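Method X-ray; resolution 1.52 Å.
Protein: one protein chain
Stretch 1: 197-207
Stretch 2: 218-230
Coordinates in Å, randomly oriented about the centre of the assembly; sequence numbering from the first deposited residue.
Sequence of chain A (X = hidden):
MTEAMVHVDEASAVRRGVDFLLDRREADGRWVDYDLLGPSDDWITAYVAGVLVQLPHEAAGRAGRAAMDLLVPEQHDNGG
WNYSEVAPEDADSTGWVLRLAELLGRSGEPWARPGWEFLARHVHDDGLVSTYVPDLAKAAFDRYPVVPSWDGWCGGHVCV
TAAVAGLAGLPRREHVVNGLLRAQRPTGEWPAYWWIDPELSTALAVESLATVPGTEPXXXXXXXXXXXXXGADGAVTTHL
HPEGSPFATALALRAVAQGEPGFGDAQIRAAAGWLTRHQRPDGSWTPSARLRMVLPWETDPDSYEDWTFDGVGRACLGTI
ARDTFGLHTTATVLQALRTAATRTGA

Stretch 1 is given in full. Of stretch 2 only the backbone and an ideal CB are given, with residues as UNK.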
ATOM      1  N   ASP A 197      -5.979  -7.514  -5.526  1.00 13.76           N
ATOM      2  CA  ASP A 197      -4.979  -7.630  -6.577  1.00 13.75           C
ATOM      3  C   ASP A 197      -3.652  -8.081  -5.971  1.00 15.14           C
ATOM      4  O   ASP A 197      -3.053  -7.307  -5.230  1.00 15.43           O
ATOM      5  CB  ASP A 197      -4.791  -6.287  -7.284  1.00 14.33           C
ATOM      6  CG  ASP A 197      -6.084  -5.778  -7.911  1.00 15.60           C
ATOM      7  OD1 ASP A 197      -6.731  -6.530  -8.687  1.00 16.82           O
ATOM      8  OD2 ASP A 197      -6.459  -4.614  -7.645  1.00 15.72           O
ATOM      9  N   PRO A 198      -3.146  -9.268  -6.300  1.00 14.50           N
ATOM     10  CA  PRO A 198      -1.820  -9.670  -5.803  1.00 14.79           C
ATOM     11  C   PRO A 198      -0.716  -8.818  -6.379  1.00 14.40           C
ATOM     12  O   PRO A 198       0.414  -8.870  -5.846  1.00 15.33           O
ATOM     13  CB  PRO A 198      -1.705 -11.124  -6.262  1.00 17.78           C
ATOM     14  CG  PRO A 198      -2.576 -11.205  -7.493  1.00 19.73           C
ATOM     15  CD  PRO A 198      -3.776 -10.303  -7.118  1.00 15.44           C
ATOM     16  N   GLU A 199      -0.998  -8.025  -7.426  1.00 13.62           N
ATOM     17  CA  GLU A 199      -0.002  -7.047  -7.841  1.00 14.18           C
ATOM     18  C   GLU A 199       0.410  -6.113  -6.708  1.00 14.16           C
ATOM     19  O   GLU A 199       1.522  -5.587  -6.734  1.00 14.60           O
ATOM     20  CB  GLU A 199      -0.550  -6.210  -9.008  1.00 14.19           C
ATOM     21  CG  GLU A 199      -0.769  -7.012 -10.347  1.00 14.63           C
ATOM     22  CD  GLU A 199      -2.043  -7.837 -10.379  1.00 15.99           C
ATOM     23  OE1 GLU A 199      -2.812  -7.916  -9.401  1.00 16.69           O
ATOM     24  OE2 GLU A 199      -2.243  -8.495 -11.440  1.00 19.41           O
ATOM     25  N   LEU A 200      -0.480  -5.816  -5.750  1.00 13.60           N
ATOM     26  CA  LEU A 200      -0.116  -4.901  -4.683  1.00 12.70           C
ATOM     27  C   LEU A 200       0.941  -5.507  -3.785  1.00 13.42           C
ATOM     28  O   LEU A 200       1.998  -4.878  -3.601  1.00 13.03           O
ATOM     29  CB  LEU A 200      -1.397  -4.514  -3.925  1.00 12.99           C
ATOM     30  CG  LEU A 200      -1.287  -3.610  -2.697  1.00 14.78           C
ATOM     31  CD1 LEU A 200      -0.637  -4.305  -1.380  1.00 15.43           C
ATOM     32  CD2 LEU A 200      -0.586  -2.310  -3.028  1.00 14.26           C
ATOM     33  N   SER A 201       0.702  -6.719  -3.251  1.00 14.18           N
ATOM     34  CA  SER A 201       1.716  -7.326  -2.379  1.00 13.91           C
ATOM     35  C   SER A 201       3.000  -7.566  -3.147  1.00 15.22           C
ATOM     36  O   SER A 201       4.098  -7.374  -2.625  1.00 14.54           O
ATOM     37  CB  SER A 201       1.164  -8.630  -1.800  1.00 17.34           C
ATOM     38  OG  SER A 201       0.387  -9.325  -2.830  1.00 20.76           O
ATOM     39  N   THR A 202       2.875  -7.937  -4.431  1.00 12.69           N
ATOM     40  CA  THR A 202       4.077  -8.256  -5.216  1.00 12.27           C
ATOM     41  C   THR A 202       4.932  -7.029  -5.455  1.00 13.51           C
ATOM     42  O   THR A 202       6.194  -7.074  -5.313  1.00 14.37           O
ATOM     43  CB  THR A 202       3.660  -8.937  -6.543  1.00 12.50           C
ATOM     44  OG1 THR A 202       2.925 -10.105  -6.199  1.00 14.37           O
ATOM     45  CG2 THR A 202       4.887  -9.323  -7.401  1.00 14.18           C
ATOM     46  N   ALA A 203       4.309  -5.914  -5.870  1.00 11.96           N
ATOM     47  CA  ALA A 203       5.074  -4.698  -6.126  1.00 13.19           C
ATOM     48  C   ALA A 203       5.728  -4.167  -4.860  1.00 13.31           C
ATOM     49  O   ALA A 203       6.892  -3.773  -4.887  1.00 14.82           O
ATOM     50  CB  ALA A 203       4.163  -3.602  -6.736  1.00 13.68           C
ATOM     51  N   LEU A 204       4.993  -4.157  -3.742  1.00 13.77           N
ATOM     52  CA  LEU A 204       5.617  -3.647  -2.513  1.00 13.16           C
ATOM     53  C   LEU A 204       6.741  -4.561  -2.072  1.00 14.55           C
ATOM     54  O   LEU A 204       7.780  -4.060  -1.636  1.00 14.93           O
ATOM     55  CB  LEU A 204       4.558  -3.517  -1.411  1.00 13.32           C
ATOM     56  CG  LEU A 204       3.392  -2.564  -1.748  1.00 15.52           C
ATOM     57  CD1 LEU A 204       2.593  -2.362  -0.428  1.00 15.59           C
ATOM     58  CD2 LEU A 204       3.808  -1.248  -2.353  1.00 17.61           C
ATOM     59  N   ALA A 205       6.544  -5.881  -2.209  1.00 14.96           N
ATOM     60  CA  ALA A 205       7.582  -6.828  -1.800  1.00 13.92           C
ATOM     61  C   ALA A 205       8.868  -6.594  -2.586  1.00 14.95           C
ATOM     62  O   ALA A 205       9.965  -6.473  -2.013  1.00 15.39           O
ATOM     63  CB  ALA A 205       7.110  -8.248  -2.005  1.00 16.21           C
ATOM     64  N   VAL A 206       8.760  -6.462  -3.910  1.00 15.40           N
ATOM     65  CA  VAL A 206      10.022  -6.355  -4.651  1.00 14.16           C
ATOM     66  C   VAL A 206      10.688  -5.018  -4.441  1.00 15.13           C
ATOM     67  O   VAL A 206      11.916  -4.920  -4.463  1.00 16.83           O
ATOM     68  CB  VAL A 206       9.829  -6.656  -6.150  1.00 16.73           C
ATOM     69  CG1 VAL A 206       9.423  -8.079  -6.313  1.00 16.90           C
ATOM     70  CG2 VAL A 206       8.880  -5.680  -6.873  1.00 15.72           C
ATOM     71  N   GLU A 207       9.928  -3.928  -4.281  1.00 13.92           N
ATOM     72  CA  GLU A 207      10.547  -2.654  -3.974  1.00 13.77           C
ATOM     73  C   GLU A 207      11.200  -2.685  -2.587  1.00 15.70           C
ATOM     74  O   GLU A 207      12.315  -2.167  -2.405  1.00 16.56           O
ATOM     75  CB  GLU A 207       9.491  -1.536  -4.061  1.00 16.20           C
ATOM     76  CG  GLU A 207       9.066  -1.326  -5.547  1.00 18.27           C
ATOM     77  CD  GLU A 207       8.094  -0.215  -5.736  1.00 23.56           C
ATOM     78  OE1 GLU A 207       7.613   0.339  -4.720  1.00 23.64           O
ATOM     79  OE2 GLU A 207       7.778   0.102  -6.889  1.00 19.19           O
ATOM     80  N   UNK A 218      14.245 -13.841  -5.979  1.00 15.93           N
ATOM     81  CA  UNK A 218      12.810 -13.577  -5.739  1.00 14.28           C
ATOM     82  C   UNK A 218      12.335 -12.419  -6.619  1.00 18.40           C
ATOM     83  O   UNK A 218      11.251 -12.525  -7.183  1.00 16.47           O
ATOM     84  CB  UNK A 218      12.555 -13.258  -4.265  1.00 14.28           C
ATOM     85  N   UNK A 219      13.132 -11.359  -6.716  1.00 14.99           N
ATOM     86  CA  UNK A 219      12.734 -10.181  -7.527  1.00 14.98           C
ATOM     87  C   UNK A 219      12.676 -10.536  -9.012  1.00 18.74           C
ATOM     88  O   UNK A 219      11.770 -10.067  -9.680  1.00 18.82           O
ATOM     89  CB  UNK A 219      13.710  -9.023  -7.311  1.00 14.98           C
ATOM     90  N   UNK A 220      13.623 -11.334  -9.497  1.00 15.48           N
ATOM     91  CA  UNK A 220      13.619 -11.720 -10.926  1.00 17.27           C
ATOM     92  C   UNK A 220      12.386 -12.572 -11.239  1.00 18.59           C
ATOM     93  O   UNK A 220      11.830 -12.406 -12.317  1.00 19.47           O
ATOM     94  CB  UNK A 220      14.893 -12.487 -11.285  1.00 17.27           C
ATOM     95  N   UNK A 221      12.011 -13.472 -10.329  1.00 17.67           N
ATOM     96  CA  UNK A 221      10.837 -14.346 -10.543  1.00 16.25           C
ATOM     97  C   UNK A 221       9.561 -13.499 -10.528  1.00 18.56           C
ATOM     98  O   UNK A 221       8.694 -13.727 -11.364  1.00 18.25           O
ATOM     99  CB  UNK A 221      10.764 -15.438  -9.474  1.00 16.25           C
ATOM    100  N   UNK A 222       9.481 -12.542  -9.609  1.00 16.28           N
ATOM    101  CA  UNK A 222       8.285 -11.679  -9.514  1.00 16.48           C
ATOM    102  C   UNK A 222       8.173 -10.797 -10.760  1.00 17.67           C
ATOM    103  O   UNK A 222       7.057 -10.566 -11.213  1.00 17.80           O
ATOM    104  CB  UNK A 222       8.340 -10.810  -8.256  1.00 16.48           C
ATOM    105  N   UNK A 223       9.297 -10.296 -11.265  1.00 16.24           N
ATOM    106  CA  UNK A 223       9.242  -9.420 -12.456  1.00 14.99           C
ATOM    107  C   UNK A 223       8.674 -10.216 -13.628  1.00 16.07           C
ATOM    108  O   UNK A 223       7.910  -9.664 -14.404  1.00 17.62           O
ATOM    109  CB  UNK A 223      10.625  -8.866 -12.803  1.00 14.99           C
ATOM    110  N   UNK A 224       9.074 -11.477 -13.738  1.00 17.30           N
ATOM    111  CA  UNK A 224       8.586 -12.318 -14.820  1.00 18.23           C
ATOM    112  C   UNK A 224       7.084 -12.577 -14.672  1.00 18.35           C
ATOM    113  O   UNK A 224       6.336 -12.522 -15.660  1.00 19.09           O
ATOM    114  CB  UNK A 224       9.354 -13.641 -14.852  1.00 18.23           C
ATOM    115  N   UNK A 225       6.612 -12.847 -13.449  1.00 15.64           N
ATOM    116  CA  UNK A 225       5.174 -13.008 -13.230  1.00 15.96           C
ATOM    117  C   UNK A 225       4.434 -11.743 -13.663  1.00 17.41           C
ATOM    118  O   UNK A 225       3.410 -11.799 -14.391  1.00 17.16           O
ATOM    119  CB  UNK A 225       4.882 -13.322 -11.761  1.00 15.96           C
ATOM    120  N   UNK A 226       4.923 -10.592 -13.219  1.00 16.09           N
ATOM    121  CA  UNK A 226       4.240  -9.323 -13.492  1.00 15.18           C
ATOM    122  C   UNK A 226       4.234  -9.014 -14.977  1.00 17.03           C
ATOM    123  O   UNK A 226       3.237  -8.482 -15.486  1.00 17.09           O
ATOM    124  CB  UNK A 226       4.905  -8.178 -12.725  1.00 15.18           C
ATOM    125  N   UNK A 227       5.343  -9.299 -15.696  1.00 16.22           N
ATOM    126  CA  UNK A 227       5.356  -8.958 -17.108  1.00 16.34           C
ATOM    127  C   UNK A 227       4.295  -9.737 -17.861  1.00 18.40           C
ATOM    128  O   UNK A 227       3.696  -9.213 -18.813  1.00 18.62           O
ATOM    129  CB  UNK A 227       6.737  -9.224 -17.712  1.00 16.34           C
ATOM    130  N   UNK A 228       4.011 -10.970 -17.436  1.00 16.46           N
ATOM    131  CA  UNK A 228       2.985 -11.782 -18.073  1.00 17.57           C
ATOM    132  C   UNK A 228       1.572 -11.306 -17.815  1.00 22.16           C
ATOM    133  O   UNK A 228       0.648 -11.763 -18.514  1.00 23.79           O
ATOM    134  CB  UNK A 228       3.116 -13.232 -17.604  1.00 17.57           C
ATOM    135  N   UNK A 229       1.377 -10.452 -16.789  1.00 18.08           N
ATOM    136  CA  UNK A 229       0.053  -9.904 -16.441  1.00 16.32           C
ATOM    137  C   UNK A 229      -0.331  -8.748 -17.339  1.00 18.09           C
ATOM    138  O   UNK A 229      -1.520  -8.400 -17.416  1.00 18.64           O
ATOM    139  CB  UNK A 229       0.030  -9.445 -14.982  1.00 16.32           C
ATOM    140  N   UNK A 230       0.658  -8.089 -17.926  1.00 16.93           N
ATOM    141  CA  UNK A 230       0.472  -6.890 -18.742  1.00 17.18           C
ATOM    142  C   UNK A 230       0.113  -7.315 -20.166  1.00 19.55           C
ATOM    143  O   UNK A 230       0.858  -8.040 -20.835  1.00 20.37           O
ATOM    144  CB  UNK A 230       1.728  -6.016 -18.733  1.00 17.18           C
TER

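The two helices, 198-207 and 218-229, run roughly antiparallel, with their N-to-C directions 146° apart and their axes 9.9 Å apart at closest approach. Position 218 points sideways, and its ideal CB has nothing of stretch 1 within 5.5 Å. Stretch 1 sets no preference there. The residue is A218.

Position 219 also points sideways, but the backbones are close here: its CA lies 5.5 Å from the CA of V206. The ideal CB is 4.5 Å from V206 CG1. A side chain with a slim aliphatic start would suit, whether it ends there or runs on past V206. The residue is R219. Its methylene groups follow V206, with R219 CG 4.0 Å from V206 CB and R219 CD 3.5 Å from V206 O. Its guanidinium forms its hydrogen bonds elsewhere in the structure.

Positions 220 and 221 have no neighbour in stretch 1. The first points away and the second is out of reach, so many residues would serve. They are A220 and A221.

Position 222 points toward stretch 1. Its ideal CB is already 3.5 Å from V206 CG1 and 3.9 Å from T202 CG2. Little room remains in that direction, so a small residue such as alanine, glycine or perhaps serine fits best. The residue is A222. Its CB packs against the V206 and T202 methyl groups, close enough that the small side chain matters.

Position 223 points sideways and 224 is out of reach, so stretch 1 asks nothing of either. They are A223 and R224. R224 NH1 donates a hydrogen bond to A220 O, 3.2 Å away, one turn back in its own helix.

Position 225 points toward stretch 1, yet nothing of stretch 1 lies within 5.5 Å of its ideal CB. The space in between is bordered by P198, E199 and T202. A long or broad side chain is needed to cross it: leucine, methionine, phenylalanine or tryptophan would all be reasonable. The residue is W225, with chi1 in t. The ring fills the gap, with CZ2 4.1 Å from P198 CG, CH2 3.8 Å from E199 CG and CZ3 3.9 Å from T202 OG1. It has more of its surface covered by the other stretch than any other residue.

Position 226 points sideways, 5.4 Å from T202 CG2 at its ideal CB. Stretch 1 leaves some room here, so small or medium residues would do. The residue is A226, which makes no contact with stretch 1. Positions 227 and 228 are out of reach. They are A227 and G228; at the latter a CB would have room, so glycine is not forced by space.

Position 229 points toward stretch 1, and its ideal CB is 4.3 Å from E199 OE2. This acidic oxygen calls for a donor, preferably a positive one: arginine or lysine, or a neutral glutamine. The residue is R229. It forms a salt bridge with E199, donating from NE to E199 OE2 at 2.7 Å and from NH2 to the same E199 OE2 at 2.6 Å.

Position 230 lies beyond the helix and out of reach. It is I230.

Stretch 2 (218-230) ARAAAARWAAGRI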
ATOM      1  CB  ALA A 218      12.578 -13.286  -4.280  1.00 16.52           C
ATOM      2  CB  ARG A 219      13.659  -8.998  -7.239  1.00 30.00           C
ATOM      3  CG  ARG A 219      13.407  -8.381  -5.874  1.00 30.00           C
ATOM      4  CD  ARG A 219      14.291  -7.190  -5.624  1.00 30.00           C
ATOM      5  NE  ARG A 219      15.612  -7.599  -5.204  1.00 30.00           N
ATOM      6  CZ  ARG A 219      16.722  -7.036  -5.637  1.00 30.00           C
ATOM      7  NH1 ARG A 219      16.684  -6.251  -6.696  1.00 30.00           N
ATOM      8  NH2 ARG A 219      17.852  -7.239  -4.995  1.00 30.00           N
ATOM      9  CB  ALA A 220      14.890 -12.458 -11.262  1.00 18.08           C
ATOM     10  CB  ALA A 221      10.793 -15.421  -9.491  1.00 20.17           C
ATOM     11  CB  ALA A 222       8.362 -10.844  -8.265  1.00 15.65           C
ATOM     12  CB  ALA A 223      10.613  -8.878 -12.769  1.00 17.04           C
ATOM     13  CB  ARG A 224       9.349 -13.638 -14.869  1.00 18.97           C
ATOM     14  CG  ARG A 224      10.716 -13.446 -15.562  1.00 20.79           C
ATOM     15  CD  ARG A 224      11.857 -14.246 -14.931  1.00 20.01           C
ATOM     16  NE  ARG A 224      13.001 -14.112 -15.847  1.00 22.07           N
ATOM     17  CZ  ARG A 224      13.893 -13.140 -15.784  1.00 21.14           C
ATOM     18  NH1 ARG A 224      13.781 -12.190 -14.825  1.00 19.25           N
ATOM     19  NH2 ARG A 224      14.913 -13.068 -16.704  1.00 21.12           N
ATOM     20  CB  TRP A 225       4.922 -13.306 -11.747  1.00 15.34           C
ATOM     21  CG  TRP A 225       3.467 -13.292 -11.401  1.00 14.90           C
ATOM     22  CD1 TRP A 225       2.583 -14.326 -11.525  1.00 19.74           C
ATOM     23  CD2 TRP A 225       2.737 -12.187 -10.848  1.00 14.89           C
ATOM     24  NE1 TRP A 225       1.314 -13.938 -11.110  1.00 20.93           N
ATOM     25  CE2 TRP A 225       1.393 -12.621 -10.719  1.00 17.29           C
ATOM     26  CE3 TRP A 225       3.055 -10.872 -10.521  1.00 16.61           C
ATOM     27  CZ2 TRP A 225       0.371 -11.776 -10.225  1.00 16.90           C
ATOM     28  CZ3 TRP A 225       2.029 -10.022  -9.994  1.00 16.30           C
ATOM     29  CH2 TRP A 225       0.727 -10.509  -9.819  1.00 16.07           C
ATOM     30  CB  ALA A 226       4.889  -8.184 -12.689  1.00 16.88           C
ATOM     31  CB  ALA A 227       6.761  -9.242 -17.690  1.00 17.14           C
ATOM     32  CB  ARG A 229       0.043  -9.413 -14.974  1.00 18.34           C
ATOM     33  CG  ARG A 229       0.406 -10.447 -13.862  1.00 21.75           C
ATOM     34  CD  ARG A 229      -0.702 -11.396 -13.604  1.00 19.56           C
ATOM     35  NE  ARG A 229      -1.799 -10.674 -12.955  1.00 20.68           N
ATOM     36  CZ  ARG A 229      -3.085 -10.660 -13.386  1.00 42.47           C
ATOM     37  NH1 ARG A 229      -3.482 -11.408 -14.427  1.00 44.04           N
ATOM     38  NH2 ARG A 229      -4.015  -9.947 -12.742  1.00 40.86           N
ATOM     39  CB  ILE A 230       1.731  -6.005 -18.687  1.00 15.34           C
ATOM     40  CG1 ILE A 230       1.896  -5.453 -17.253  1.00 14.73           C
ATOM     41  CG2 ILE A 230       1.643  -4.908 -19.640  1.00 16.74           C
ATOM     42  CD1 ILE A 230       3.309  -4.886 -16.956  1.00 15.24           C
TER
HETATM   43  O   HOH W   1      -5.434  -8.547 -10.034  1.00 19.44           O
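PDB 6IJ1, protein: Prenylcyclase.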